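Local coordinates for thioredoxin-like fold domain-containing protein (Enterococcus faecalis, PDB 1Z6M) that is of unknown function but adopts a thioredoxin-like fold with a CxxC pattern at a helix start, consistent with thiol-disulfide exchange, at residues Glu33-Asn36 against Tyr41-Lys44; Asp106-Leu111 against Ala117-Lys122; Gly156-Asp161 against Arg170-Lys175. One frame throughout, in Å; residues are numbered along the deposited sequence. Where two conformers were deposited one is given.

Contact 1: Glu33-Asn36 against Tyr41-Lys44; sequences EFIN and YCRK
Cys42 turns SG beside its own backbone N and anti to its carbonyl carbon (chi1 -67°), which aims the sulfur from helix 40-58 at the end of strand 29-35. Ile35 sets CG2 beside its backbone N while CG1 takes the position between N and the carbonyl carbon (chi1 62°), and this presents the CB and CG2 flank to the sulfur. Ile35 CB lies 3.7 Å from Cys42 SG. Ile35 CG2 is slightly farther from the same Cys42 SG, at 3.9 Å. Asn36 N donates a hydrogen bond to Cys42 SG at 3.5 Å. That bond is nearly straight, with an N-H...S angle of 163°, and it helps to orient the sulfur against the backbone just past the strand. Cys42 CB also rests 3.5 Å from Asn36 O. The side-chain amide of Asn36 is engaged elsewhere, OD1 accepting from Arg38 N and ND2 donating to Phe69 O, while Val150 touches Cys42 from a loop. All three touching residues are buried. Together with Cys39, Cys42 fits the CxxC pattern at a helix start, and the strand-to-helix step opens the beta-alpha-beta unit of strands 29-35 and 62-68, as in the thioredoxin fold.

Contact 2: Asp106-Leu111 against Ala117-Lys122; sequences DEWGNL and ATYAEK
Tyr119 and Trp108 make the close-packed half of this contact. Tyr119 swings CG opposite its backbone N (chi1 -170°), carrying the ring from helix 113-123 toward helix 105-108, where Trp108 CB sits over one ring face. The CH-pi evidence is a 3.9 Å separation between Trp108 CB and the Tyr119 ring centroid, close to the ring normal. Beside it, Trp108 CD1 comes within 3.7 Å of Tyr119 CE2, the five-membered ring of Trp108 and the Tyr119 ring being inclined obliquely, with planes 47° apart. Met82 of helix 77-83 touches both aromatic residues, and Trp108 NE1 is satisfied by Met101 O.

Packing is looser at Leu111, which is partly exposed and closes the type I turn that starts at Trp108; its CD1 comes no nearer than 4.2 Å to Tyr119 CB. The exposed polar side lies at the far end of the phenol, where Glu107 is joined at the ring edge by one short bond. Here Tyr119 OH donates to Glu107 OE1 at 2.5 Å, meeting the oxygen on its anti side and 35° out of the carboxylate plane. Donation from the phenol probably favours the charged form of Glu107; the short distance alone is not evidence of strength.

Contact 3: Gly156-Asp161 against Arg170-Lys175; sequences GEYIFD and RGYIEK
The backbone N of Lys175, the last residue of the chain, faces two carbonyls, each through a weak bond: Gly171 O lies 3.0 Å from Lys175 N, and Tyr172 O lies 3.2 Å from that nitrogen. The terminal carboxyl group lies beside Tyr158, whose CE1 is 4.0 Å from Lys175 C. The contact across the segments is otherwise aromatic. Phe160 and Tyr172 form an offset stack, with ring centroids 4.7 Å apart and planes only 14° from parallel; the two side chains run in opposing directions alongside one another, and Tyr172 CE2 approaches Phe160 CD2 to 3.5 Å over a face of the phenyl ring. Phe160 places its CG between backbone N and carbonyl carbon (chi1 53°), which turns the ring toward the helix. Tyr158 meets the other flank of the same phenol: its CD2 is 3.6 Å from Tyr172 CE1, and the two rings are inclined obliquely. Tyr172 is therefore the centre of a three-ring cluster whose Phe160 part is buried and whose Tyr158 part is exposed. The cluster fastens helix 166-173 onto outermost strand 158-160, with Tyr172 also touching Ile155 of strand 152-155 and Phe160 reaching Trp45 of helix 40-58.

Overall arrangement
From the N terminus, contact 1 closes the short connection between strand 29-35 and helix 40-58 at the heart of the chain. Contact 2 then closes the link from helix 105-108 to helix 113-123, and contact 3 closes the last one, from strand 158-160 to helix 166-173. The three follow in series, so none nests within or crosses another. Contacts 1 and 2 have centres about 18 Å apart yet touch: in the conformer given, Arg43 NH1 makes a salt bridge to Asp106 OD2 at 3.0 Å, linking helix 40-58 to helix 105-108. Contacts 1 and 3 share the sheet without touching, while contacts 2 and 3, with centres about 34 Å apart, lie on opposite sides of the chain's centre.

Contact 1: Glu33-Asn36 against Tyr41-Lys44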
ATOM      1  N   GLU A  33       5.488   1.719   1.070  1.00 10.65           N
ATOM      2  CA  GLU A  33       4.136   1.920   1.593  1.00 10.66           C
ATOM      3  C   GLU A  33       3.525   0.593   1.993  1.00  9.84           C
ATOM      4  O   GLU A  33       3.161  -0.214   1.127  1.00 10.98           O
ATOM      5  CB  GLU A  33       3.237   2.593   0.537  1.00 11.11           C
ATOM      6  CG  GLU A  33       3.867   3.842  -0.041  1.00 11.34           C
ATOM      7  CD  GLU A  33       3.096   4.493  -1.165  1.00 12.10           C
ATOM      8  OE1 GLU A  33       1.836   4.514  -1.165  1.00 13.03           O
ATOM      9  OE2 GLU A  33       3.780   5.032  -2.049  1.00 15.07           O
ATOM     10  N   PHE A  34       3.383   0.373   3.296  1.00  9.74           N
ATOM     11  CA  PHE A  34       2.653  -0.788   3.806  1.00  9.51           C
ATOM     12  C   PHE A  34       1.200  -0.377   3.972  1.00  9.80           C
ATOM     13  O   PHE A  34       0.882   0.515   4.763  1.00  9.98           O
ATOM     14  CB  PHE A  34       3.216  -1.247   5.160  1.00  9.95           C
ATOM     15  CG  PHE A  34       4.551  -1.932   5.072  1.00 10.74           C
ATOM     16  CD1 PHE A  34       5.735  -1.190   5.038  1.00 11.81           C
ATOM     17  CD2 PHE A  34       4.630  -3.325   5.013  1.00 11.03           C
ATOM     18  CE1 PHE A  34       6.976  -1.824   4.972  1.00 12.64           C
ATOM     19  CE2 PHE A  34       5.855  -3.960   4.936  1.00 11.56           C
ATOM     20  CZ  PHE A  34       7.026  -3.218   4.910  1.00 12.14           C
ATOM     21  N   ILE A  35       0.323  -1.012   3.206  1.00 10.01           N
ATOM     22  CA  ILE A  35      -1.080  -0.639   3.207  1.00 10.79           C
ATOM     23  C   ILE A  35      -1.967  -1.882   3.155  1.00 10.52           C
ATOM     24  O   ILE A  35      -1.536  -2.975   2.762  1.00 10.45           O
ATOM     25  CB  ILE A  35      -1.466   0.305   2.029  1.00 12.07           C
ATOM     26  CG1 ILE A  35      -1.239  -0.377   0.690  1.00 12.38           C
ATOM     27  CG2 ILE A  35      -0.737   1.675   2.114  1.00 12.95           C
ATOM     28  CD1 ILE A  35      -1.910   0.368  -0.466  1.00 14.39           C
ATOM     29  N   ASN A  36      -3.218  -1.706   3.557  1.00  9.19           N
ATOM     30  CA  ASN A  36      -4.245  -2.707   3.309  1.00  9.61           C
ATOM     31  C   ASN A  36      -5.398  -1.959   2.649  1.00  9.53           C
ATOM     32  O   ASN A  36      -5.823  -0.907   3.132  1.00 10.32           O
ATOM     33  CB  ASN A  36      -4.668  -3.390   4.620  1.00 10.04           C
ATOM     34  CG  ASN A  36      -5.745  -4.441   4.414  1.00 10.25           C
ATOM     35  OD1 ASN A  36      -6.860  -4.119   4.022  1.00 10.34           O
ATOM     36  ND2 ASN A  36      -5.414  -5.706   4.688  1.00  9.96           N
ATOM     37  N   TYR A  41      -7.797   4.468   6.728  1.00  9.58           N
ATOM     38  CA  TYR A  41      -6.650   5.339   6.962  1.00  9.77           C
ATOM     39  C   TYR A  41      -5.729   5.251   5.743  1.00  9.97           C
ATOM     40  O   TYR A  41      -5.184   6.254   5.295  1.00  9.53           O
ATOM     41  CB  TYR A  41      -5.914   4.952   8.249  1.00 10.06           C
ATOM     42  CG  TYR A  41      -6.753   5.017   9.503  1.00  9.56           C
ATOM     43  CD1 TYR A  41      -7.676   4.017   9.799  1.00 10.44           C
ATOM     44  CD2 TYR A  41      -6.601   6.065  10.411  1.00 10.13           C
ATOM     45  CE1 TYR A  41      -8.433   4.058  10.962  1.00 10.63           C
ATOM     46  CE2 TYR A  41      -7.361   6.119  11.573  1.00 10.60           C
ATOM     47  CZ  TYR A  41      -8.272   5.110  11.841  1.00 11.37           C
ATOM     48  OH  TYR A  41      -9.024   5.124  12.986  1.00 12.11           O
ATOM     49  N   CYS A  42      -5.586   4.048   5.192  1.00  9.80           N
ATOM     50  CA  CYS A  42      -4.860   3.855   3.934  1.00 10.10           C
ATOM     51  C   CYS A  42      -5.575   4.568   2.790  1.00  9.55           C
ATOM     52  O   CYS A  42      -4.923   5.161   1.935  1.00  9.73           O
ATOM     53  CB  CYS A  42      -4.691   2.381   3.603  1.00  9.86           C
ATOM     54  SG  CYS A  42      -3.614   1.526   4.751  1.00 10.66           S
ATOM     55  N   ARG A  43      -6.911   4.529   2.784  1.00 10.00           N
ATOM     56  CA  ARG A  43      -7.687   5.280   1.790  0.50 10.08           C
ATOM     57  C   ARG A  43      -7.361   6.775   1.848  1.00 10.13           C
ATOM     58  O   ARG A  43      -7.158   7.415   0.809  1.00 10.21           O
ATOM     59  CB  ARG A  43      -9.197   5.045   1.944  0.50 10.14           C
ATOM     60  CG  ARG A  43     -10.064   5.812   0.941  0.50 10.10           C
ATOM     61  CD  ARG A  43     -11.563   5.529   1.127  0.50  9.32           C
ATOM     62  NE  ARG A  43     -12.018   5.957   2.451  0.50  7.84           N
ATOM     63  CZ  ARG A  43     -13.208   5.692   2.979  0.50  8.14           C
ATOM     64  NH1 ARG A  43     -14.121   5.022   2.300  0.50  8.80           N
ATOM     65  NH2 ARG A  43     -13.474   6.122   4.202  0.50  8.74           N
ATOM     66  N   LYS A  44      -7.312   7.331   3.059  1.00  9.90           N
ATOM     67  CA  LYS A  44      -6.980   8.737   3.273  0.50 10.34           C
ATOM     68  C   LYS A  44      -5.576   9.038   2.754  1.00 10.20           C
ATOM     69  O   LYS A  44      -5.361  10.026   2.047  1.00 10.69           O
ATOM     70  CB  LYS A  44      -7.100   9.089   4.760  0.50 10.77           C
ATOM     71  CG  LYS A  44      -6.754  10.532   5.115  0.50 11.80           C
ATOM     72  CD  LYS A  44      -7.815  11.514   4.638  0.50 14.64           C
ATOM     73  CE  LYS A  44      -7.394  12.968   4.819  0.50 16.87           C
ATOM     74  NZ  LYS A  44      -7.217  13.363   6.241  0.50 18.95           N
TER

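Contact 2: Asp106-Leu111 against Ala117-Lys122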
ATOM      1  N   ASP A 106     -16.293   1.207   0.644  1.00 12.92           N
ATOM      2  CA  ASP A 106     -17.483   1.008   1.478  1.00 14.44           C
ATOM      3  C   ASP A 106     -18.479   0.012   0.897  1.00 14.98           C
ATOM      4  O   ASP A 106     -19.310  -0.525   1.626  1.00 15.90           O
ATOM      5  CB  ASP A 106     -18.162   2.341   1.769  1.00 15.23           C
ATOM      6  CG  ASP A 106     -17.249   3.297   2.498  1.00 16.51           C
ATOM      7  OD1 ASP A 106     -16.718   2.914   3.560  1.00 17.14           O
ATOM      8  OD2 ASP A 106     -17.048   4.416   1.994  1.00 18.94           O
ATOM      9  N   GLU A 107     -18.383  -0.225  -0.408  1.00 15.28           N
ATOM     10  CA  GLU A 107     -19.268  -1.156  -1.109  1.00 15.90           C
ATOM     11  C   GLU A 107     -18.878  -2.597  -0.863  1.00 15.18           C
ATOM     12  O   GLU A 107     -19.743  -3.428  -0.606  1.00 16.60           O
ATOM     13  CB  GLU A 107     -19.291  -0.874  -2.615  1.00 16.25           C
ATOM     14  CG  GLU A 107     -19.958   0.446  -2.967  1.00 17.85           C
ATOM     15  CD  GLU A 107     -20.032   0.711  -4.465  1.00 18.02           C
ATOM     16  OE1 GLU A 107     -19.833  -0.224  -5.282  1.00 22.10           O
ATOM     17  OE2 GLU A 107     -20.324   1.867  -4.837  1.00 22.50           O
ATOM     18  N   TRP A 108     -17.586  -2.906  -0.964  1.00 14.27           N
ATOM     19  CA  TRP A 108     -17.131  -4.292  -0.794  1.00 13.47           C
ATOM     20  C   TRP A 108     -16.570  -4.551   0.609  1.00 13.02           C
ATOM     21  O   TRP A 108     -16.473  -5.709   1.041  1.00 13.03           O
ATOM     22  CB  TRP A 108     -16.104  -4.677  -1.875  1.00 13.28           C
ATOM     23  CG  TRP A 108     -14.908  -3.774  -1.926  1.00 11.74           C
ATOM     24  CD1 TRP A 108     -14.712  -2.713  -2.767  1.00 12.91           C
ATOM     25  CD2 TRP A 108     -13.730  -3.862  -1.107  1.00 11.27           C
ATOM     26  NE1 TRP A 108     -13.487  -2.128  -2.515  1.00 11.33           N
ATOM     27  CE2 TRP A 108     -12.873  -2.807  -1.493  1.00 11.37           C
ATOM     28  CE3 TRP A 108     -13.328  -4.720  -0.072  1.00 10.87           C
ATOM     29  CZ2 TRP A 108     -11.636  -2.588  -0.880  1.00 11.47           C
ATOM     30  CZ3 TRP A 108     -12.092  -4.504   0.536  1.00 11.05           C
ATOM     31  CH2 TRP A 108     -11.263  -3.451   0.128  1.00 10.96           C
ATOM     32  N   GLY A 109     -16.240  -3.484   1.334  1.00 13.05           N
ATOM     33  CA  GLY A 109     -15.506  -3.618   2.595  1.00 13.01           C
ATOM     34  C   GLY A 109     -16.276  -4.277   3.719  1.00 13.67           C
ATOM     35  O   GLY A 109     -15.688  -4.722   4.698  1.00 14.01           O
ATOM     36  N   ASN A 110     -17.593  -4.353   3.561  1.00 14.21           N
ATOM     37  CA  ASN A 110     -18.482  -4.923   4.582  0.50 14.12           C
ATOM     38  C   ASN A 110     -19.133  -6.236   4.156  1.00 15.18           C
ATOM     39  O   ASN A 110     -20.092  -6.704   4.776  1.00 17.02           O
ATOM     40  CB  ASN A 110     -19.541  -3.891   4.979  0.50 14.22           C
ATOM     41  CG  ASN A 110     -18.917  -2.582   5.431  0.50 13.37           C
ATOM     42  OD1 ASN A 110     -19.021  -1.544   4.757  0.50 14.01           O
ATOM     43  ND2 ASN A 110     -18.212  -2.635   6.550  0.50 14.28           N
ATOM     44  N   LEU A 111     -18.612  -6.838   3.094  1.00 13.69           N
ATOM     45  CA  LEU A 111     -19.158  -8.084   2.578  1.00 13.61           C
ATOM     46  C   LEU A 111     -18.469  -9.291   3.209  1.00 13.35           C
ATOM     47  O   LEU A 111     -17.412  -9.163   3.839  1.00 13.92           O
ATOM     48  CB  LEU A 111     -19.025  -8.138   1.055  1.00 13.39           C
ATOM     49  CG  LEU A 111     -19.675  -7.000   0.260  1.00 13.32           C
ATOM     50  CD1 LEU A 111     -19.388  -7.180  -1.216  1.00 14.13           C
ATOM     51  CD2 LEU A 111     -21.172  -6.914   0.513  1.00 13.86           C
ATOM     52  N   ALA A 117     -14.674 -11.521  -3.022  1.00 12.88           N
ATOM     53  CA  ALA A 117     -14.146 -12.160  -4.226  1.00 13.04           C
ATOM     54  C   ALA A 117     -15.082 -11.977  -5.422  1.00 13.57           C
ATOM     55  O   ALA A 117     -14.645 -11.625  -6.526  1.00 13.90           O
ATOM     56  CB  ALA A 117     -13.874 -13.650  -3.964  1.00 13.26           C
ATOM     57  N   THR A 118     -16.374 -12.190  -5.193  1.00 13.92           N
ATOM     58  CA  THR A 118     -17.380 -12.029  -6.232  1.00 14.80           C
ATOM     59  C   THR A 118     -17.404 -10.584  -6.721  1.00 14.05           C
ATOM     60  O   THR A 118     -17.485 -10.339  -7.917  1.00 14.60           O
ATOM     61  CB  THR A 118     -18.758 -12.478  -5.704  1.00 15.01           C
ATOM     62  OG1 THR A 118     -18.686 -13.872  -5.375  1.00 17.15           O
ATOM     63  CG2 THR A 118     -19.862 -12.270  -6.745  1.00 16.99           C
ATOM     64  N   TYR A 119     -17.311  -9.639  -5.793  1.00 13.68           N
ATOM     65  CA  TYR A 119     -17.274  -8.221  -6.151  1.00 13.03           C
ATOM     66  C   TYR A 119     -16.035  -7.897  -6.992  1.00 13.35           C
ATOM     67  O   TYR A 119     -16.123  -7.175  -7.992  1.00 13.27           O
ATOM     68  CB  TYR A 119     -17.305  -7.356  -4.891  1.00 13.39           C
ATOM     69  CG  TYR A 119     -17.500  -5.878  -5.158  1.00 12.34           C
ATOM     70  CD1 TYR A 119     -18.757  -5.290  -5.039  1.00 13.15           C
ATOM     71  CD2 TYR A 119     -16.424  -5.065  -5.531  1.00 13.69           C
ATOM     72  CE1 TYR A 119     -18.935  -3.930  -5.271  1.00 13.62           C
ATOM     73  CE2 TYR A 119     -16.591  -3.713  -5.771  1.00 14.65           C
ATOM     74  CZ  TYR A 119     -17.847  -3.151  -5.642  1.00 14.06           C
ATOM     75  OH  TYR A 119     -17.994  -1.806  -5.892  1.00 14.76           O
ATOM     76  N   ALA A 120     -14.882  -8.427  -6.601  1.00 13.12           N
ATOM     77  CA  ALA A 120     -13.662  -8.208  -7.385  1.00 13.63           C
ATOM     78  C   ALA A 120     -13.841  -8.701  -8.819  1.00 13.91           C
ATOM     79  O   ALA A 120     -13.436  -8.031  -9.771  1.00 13.83           O
ATOM     80  CB  ALA A 120     -12.450  -8.867  -6.728  1.00 13.45           C
ATOM     81  N   GLU A 121     -14.481  -9.855  -8.956  1.00 14.28           N
ATOM     82  CA  GLU A 121     -14.660 -10.500 -10.248  1.00 15.32           C
ATOM     83  C   GLU A 121     -15.751  -9.839 -11.075  1.00 15.79           C
ATOM     84  O   GLU A 121     -15.528  -9.498 -12.243  1.00 17.43           O
ATOM     85  CB  GLU A 121     -14.949 -11.992 -10.042  1.00 15.20           C
ATOM     86  CG  GLU A 121     -13.724 -12.726  -9.513  1.00 16.03           C
ATOM     87  CD  GLU A 121     -14.029 -14.033  -8.802  1.00 17.04           C
ATOM     88  OE1 GLU A 121     -15.190 -14.504  -8.813  1.00 20.33           O
ATOM     89  OE2 GLU A 121     -13.079 -14.602  -8.229  1.00 17.58           O
ATOM     90  N   LYS A 122     -16.923  -9.651 -10.478  1.00 15.84           N
ATOM     91  CA  LYS A 122     -18.105  -9.199 -11.222  1.00 16.56           C
ATOM     92  C   LYS A 122     -18.249  -7.682 -11.285  1.00 16.68           C
ATOM     93  O   LYS A 122     -18.716  -7.144 -12.293  1.00 18.05           O
ATOM     94  CB  LYS A 122     -19.370  -9.815 -10.630  1.00 16.87           C
ATOM     95  CG  LYS A 122     -19.442 -11.322 -10.798  1.00 18.67           C
ATOM     96  CD  LYS A 122     -20.797 -11.870 -10.418  1.00 20.79           C
ATOM     97  CE  LYS A 122     -20.850 -13.373 -10.647  1.00 21.38           C
ATOM     98  NZ  LYS A 122     -22.215 -13.930 -10.436  1.00 24.06           N
TER

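Contact 3: Gly156-Asp161 against Arg170-Lys175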
ATOM      1  N   GLY A 156      13.542   6.345   3.593  1.00 12.48           N
ATOM      2  CA  GLY A 156      14.791   6.309   4.355  1.00 13.17           C
ATOM      3  C   GLY A 156      14.511   6.097   5.833  1.00 12.89           C
ATOM      4  O   GLY A 156      13.866   5.116   6.209  1.00 12.68           O
ATOM      5  N   GLU A 157      14.985   7.013   6.665  1.00 13.11           N
ATOM      6  CA  GLU A 157      14.732   6.925   8.118  0.50 12.65           C
ATOM      7  C   GLU A 157      13.387   7.516   8.538  1.00 13.50           C
ATOM      8  O   GLU A 157      13.006   7.353   9.666  1.00 14.75           O
ATOM      9  CB  GLU A 157      15.867   7.573   8.927  0.50 12.87           C
ATOM     10  CG  GLU A 157      17.125   6.699   9.081  0.50 15.60           C
ATOM     11  CD  GLU A 157      16.996   5.552  10.104  0.50 19.37           C
ATOM     12  OE1 GLU A 157      18.043   5.034  10.537  0.50 22.61           O
ATOM     13  OE2 GLU A 157      15.871   5.141  10.462  0.50 20.61           O
ATOM     14  N   TYR A 158      12.708   8.193   7.627  1.00 12.80           N
ATOM     15  CA  TYR A 158      11.459   8.890   7.928  1.00 13.39           C
ATOM     16  C   TYR A 158      10.269   7.944   7.852  1.00 12.30           C
ATOM     17  O   TYR A 158      10.054   7.292   6.826  1.00 13.62           O
ATOM     18  CB  TYR A 158      11.289  10.080   6.978  1.00 14.52           C
ATOM     19  CG  TYR A 158      12.424  11.056   7.118  1.00 16.35           C
ATOM     20  CD1 TYR A 158      13.464  11.077   6.195  1.00 17.25           C
ATOM     21  CD2 TYR A 158      12.482  11.924   8.208  1.00 18.31           C
ATOM     22  CE1 TYR A 158      14.530  11.967   6.336  1.00 19.53           C
ATOM     23  CE2 TYR A 158      13.538  12.815   8.360  1.00 19.49           C
ATOM     24  CZ  TYR A 158      14.561  12.829   7.418  1.00 19.17           C
ATOM     25  OH  TYR A 158      15.623  13.699   7.548  1.00 20.61           O
ATOM     26  N   ILE A 159       9.520   7.849   8.948  1.00 12.34           N
ATOM     27  CA  ILE A 159       8.409   6.919   9.081  1.00 12.48           C
ATOM     28  C   ILE A 159       7.170   7.746   9.408  1.00 12.09           C
ATOM     29  O   ILE A 159       7.165   8.514  10.371  1.00 13.41           O
ATOM     30  CB  ILE A 159       8.672   5.928  10.237  1.00 12.77           C
ATOM     31  CG1 ILE A 159       9.980   5.157  10.028  1.00 12.99           C
ATOM     32  CG2 ILE A 159       7.507   4.964  10.401  1.00 13.58           C
ATOM     33  CD1 ILE A 159      10.541   4.541  11.312  1.00 14.77           C
ATOM     34  N   PHE A 160       6.127   7.626   8.593  1.00 11.59           N
ATOM     35  CA  PHE A 160       4.951   8.459   8.779  1.00 11.46           C
ATOM     36  C   PHE A 160       3.708   7.701   8.335  1.00 10.95           C
ATOM     37  O   PHE A 160       3.795   6.544   7.929  1.00 10.47           O
ATOM     38  CB  PHE A 160       5.111   9.818   8.064  1.00 12.09           C
ATOM     39  CG  PHE A 160       5.474   9.706   6.610  1.00 11.30           C
ATOM     40  CD1 PHE A 160       4.481   9.750   5.634  1.00 12.22           C
ATOM     41  CD2 PHE A 160       6.808   9.579   6.214  1.00 12.28           C
ATOM     42  CE1 PHE A 160       4.806   9.664   4.281  1.00 11.73           C
ATOM     43  CE2 PHE A 160       7.141   9.486   4.877  1.00 13.05           C
ATOM     44  CZ  PHE A 160       6.145   9.539   3.903  1.00 11.97           C
ATOM     45  N   ASP A 161       2.549   8.340   8.425  1.00 10.83           N
ATOM     46  CA  ASP A 161       1.290   7.683   8.071  1.00 10.15           C
ATOM     47  C   ASP A 161       0.340   8.701   7.463  1.00 10.12           C
ATOM     48  O   ASP A 161       0.770   9.757   7.000  1.00 10.56           O
ATOM     49  CB  ASP A 161       0.681   6.993   9.306  1.00 10.35           C
ATOM     50  CG  ASP A 161       0.351   7.968  10.430  1.00  9.71           C
ATOM     51  OD1 ASP A 161       0.293   9.179  10.175  1.00 11.10           O
ATOM     52  OD2 ASP A 161       0.113   7.504  11.563  1.00 10.89           O
ATOM     53  N   ARG A 170       6.321  16.570   0.888  1.00 14.48           N
ATOM     54  CA  ARG A 170       7.317  17.250   0.067  0.50 15.60           C
ATOM     55  C   ARG A 170       8.660  17.323   0.777  1.00 15.40           C
ATOM     56  O   ARG A 170       9.675  17.026   0.189  1.00 15.64           O
ATOM     57  CB  ARG A 170       6.876  18.679  -0.221  0.50 15.82           C
ATOM     58  CG  ARG A 170       5.815  18.840  -1.238  0.50 17.47           C
ATOM     59  CD  ARG A 170       5.642  20.327  -1.627  0.50 19.69           C
ATOM     60  NE  ARG A 170       4.590  20.968  -0.859  0.50 22.15           N
ATOM     61  CZ  ARG A 170       4.743  21.966   0.012  0.50 23.88           C
ATOM     62  NH1 ARG A 170       5.928  22.492   0.282  0.50 24.54           N
ATOM     63  NH2 ARG A 170       3.676  22.428   0.634  0.50 23.30           N
ATOM     64  N   GLY A 171       8.636  17.712   2.046  1.00 15.48           N
ATOM     65  CA  GLY A 171       9.856  17.811   2.849  1.00 16.25           C
ATOM     66  C   GLY A 171      10.606  16.488   2.876  1.00 16.72           C
ATOM     67  O   GLY A 171      11.811  16.458   2.650  1.00 17.75           O
ATOM     68  N   TYR A 172       9.893  15.390   3.141  1.00 16.77           N
ATOM     69  CA  TYR A 172      10.542  14.072   3.202  1.00 17.46           C
ATOM     70  C   TYR A 172      11.114  13.647   1.849  1.00 17.71           C
ATOM     71  O   TYR A 172      12.178  13.040   1.781  1.00 17.90           O
ATOM     72  CB  TYR A 172       9.579  12.986   3.681  1.00 17.80           C
ATOM     73  CG  TYR A 172       9.042  13.139   5.082  1.00 18.40           C
ATOM     74  CD1 TYR A 172       9.886  13.414   6.164  1.00 20.16           C
ATOM     75  CD2 TYR A 172       7.684  12.971   5.334  1.00 19.39           C
ATOM     76  CE1 TYR A 172       9.369  13.537   7.460  1.00 20.41           C
ATOM     77  CE2 TYR A 172       7.168  13.084   6.613  1.00 20.80           C
ATOM     78  CZ  TYR A 172       8.007  13.369   7.670  1.00 19.88           C
ATOM     79  OH  TYR A 172       7.480  13.477   8.939  1.00 22.23           O
ATOM     80  N   ILE A 173      10.405  13.958   0.772  1.00 17.23           N
ATOM     81  CA  ILE A 173      10.867  13.616  -0.569  1.00 17.96           C
ATOM     82  C   ILE A 173      12.142  14.387  -0.912  1.00 18.86           C
ATOM     83  O   ILE A 173      13.066  13.836  -1.517  1.00 18.61           O
ATOM     84  CB  ILE A 173       9.757  13.848  -1.625  1.00 17.44           C
ATOM     85  CG1 ILE A 173       8.632  12.828  -1.428  1.00 17.12           C
ATOM     86  CG2 ILE A 173      10.314  13.762  -3.054  1.00 17.69           C
ATOM     87  CD1 ILE A 173       7.369  13.170  -2.182  1.00 15.63           C
ATOM     88  N   GLU A 174      12.194  15.648  -0.491  1.00 20.15           N
ATOM     89  CA  GLU A 174      13.322  16.526  -0.792  1.00 22.10           C
ATOM     90  C   GLU A 174      14.461  16.391   0.221  1.00 23.25           C
ATOM     91  O   GLU A 174      15.478  17.077   0.089  1.00 23.76           O
ATOM     92  CB  GLU A 174      12.858  17.988  -0.894  1.00 22.13           C
ATOM     93  CG  GLU A 174      11.864  18.253  -2.023  1.00 23.38           C
ATOM     94  CD  GLU A 174      12.409  17.904  -3.399  1.00 26.28           C
ATOM     95  OE1 GLU A 174      13.549  18.309  -3.721  1.00 28.85           O
ATOM     96  OE2 GLU A 174      11.685  17.240  -4.171  1.00 27.68           O
ATOM     97  N   LYS A 175      14.236  15.475   1.214  1.00 24.48           N
ATOM     98  CA  LYS A 175      15.320  15.010   1.909  0.50 25.79           C
ATOM     99  C   LYS A 175      14.976  14.615   3.404  1.00 26.28           C
ATOM    100  O   LYS A 175      14.435  15.450   4.115  1.00 27.72           O
ATOM    101  CB  LYS A 175      16.475  15.968   1.805  0.50 25.94           C
ATOM    102  CG  LYS A 175      17.755  15.566   2.470  0.50 26.12           C
ATOM    103  CD  LYS A 175      18.820  16.604   2.102  0.50 26.11           C
ATOM    104  CE  LYS A 175      18.591  17.938   2.793  0.50 26.52           C
ATOM    105  NZ  LYS A 175      19.676  18.949   2.470  0.50 24.92           N
TER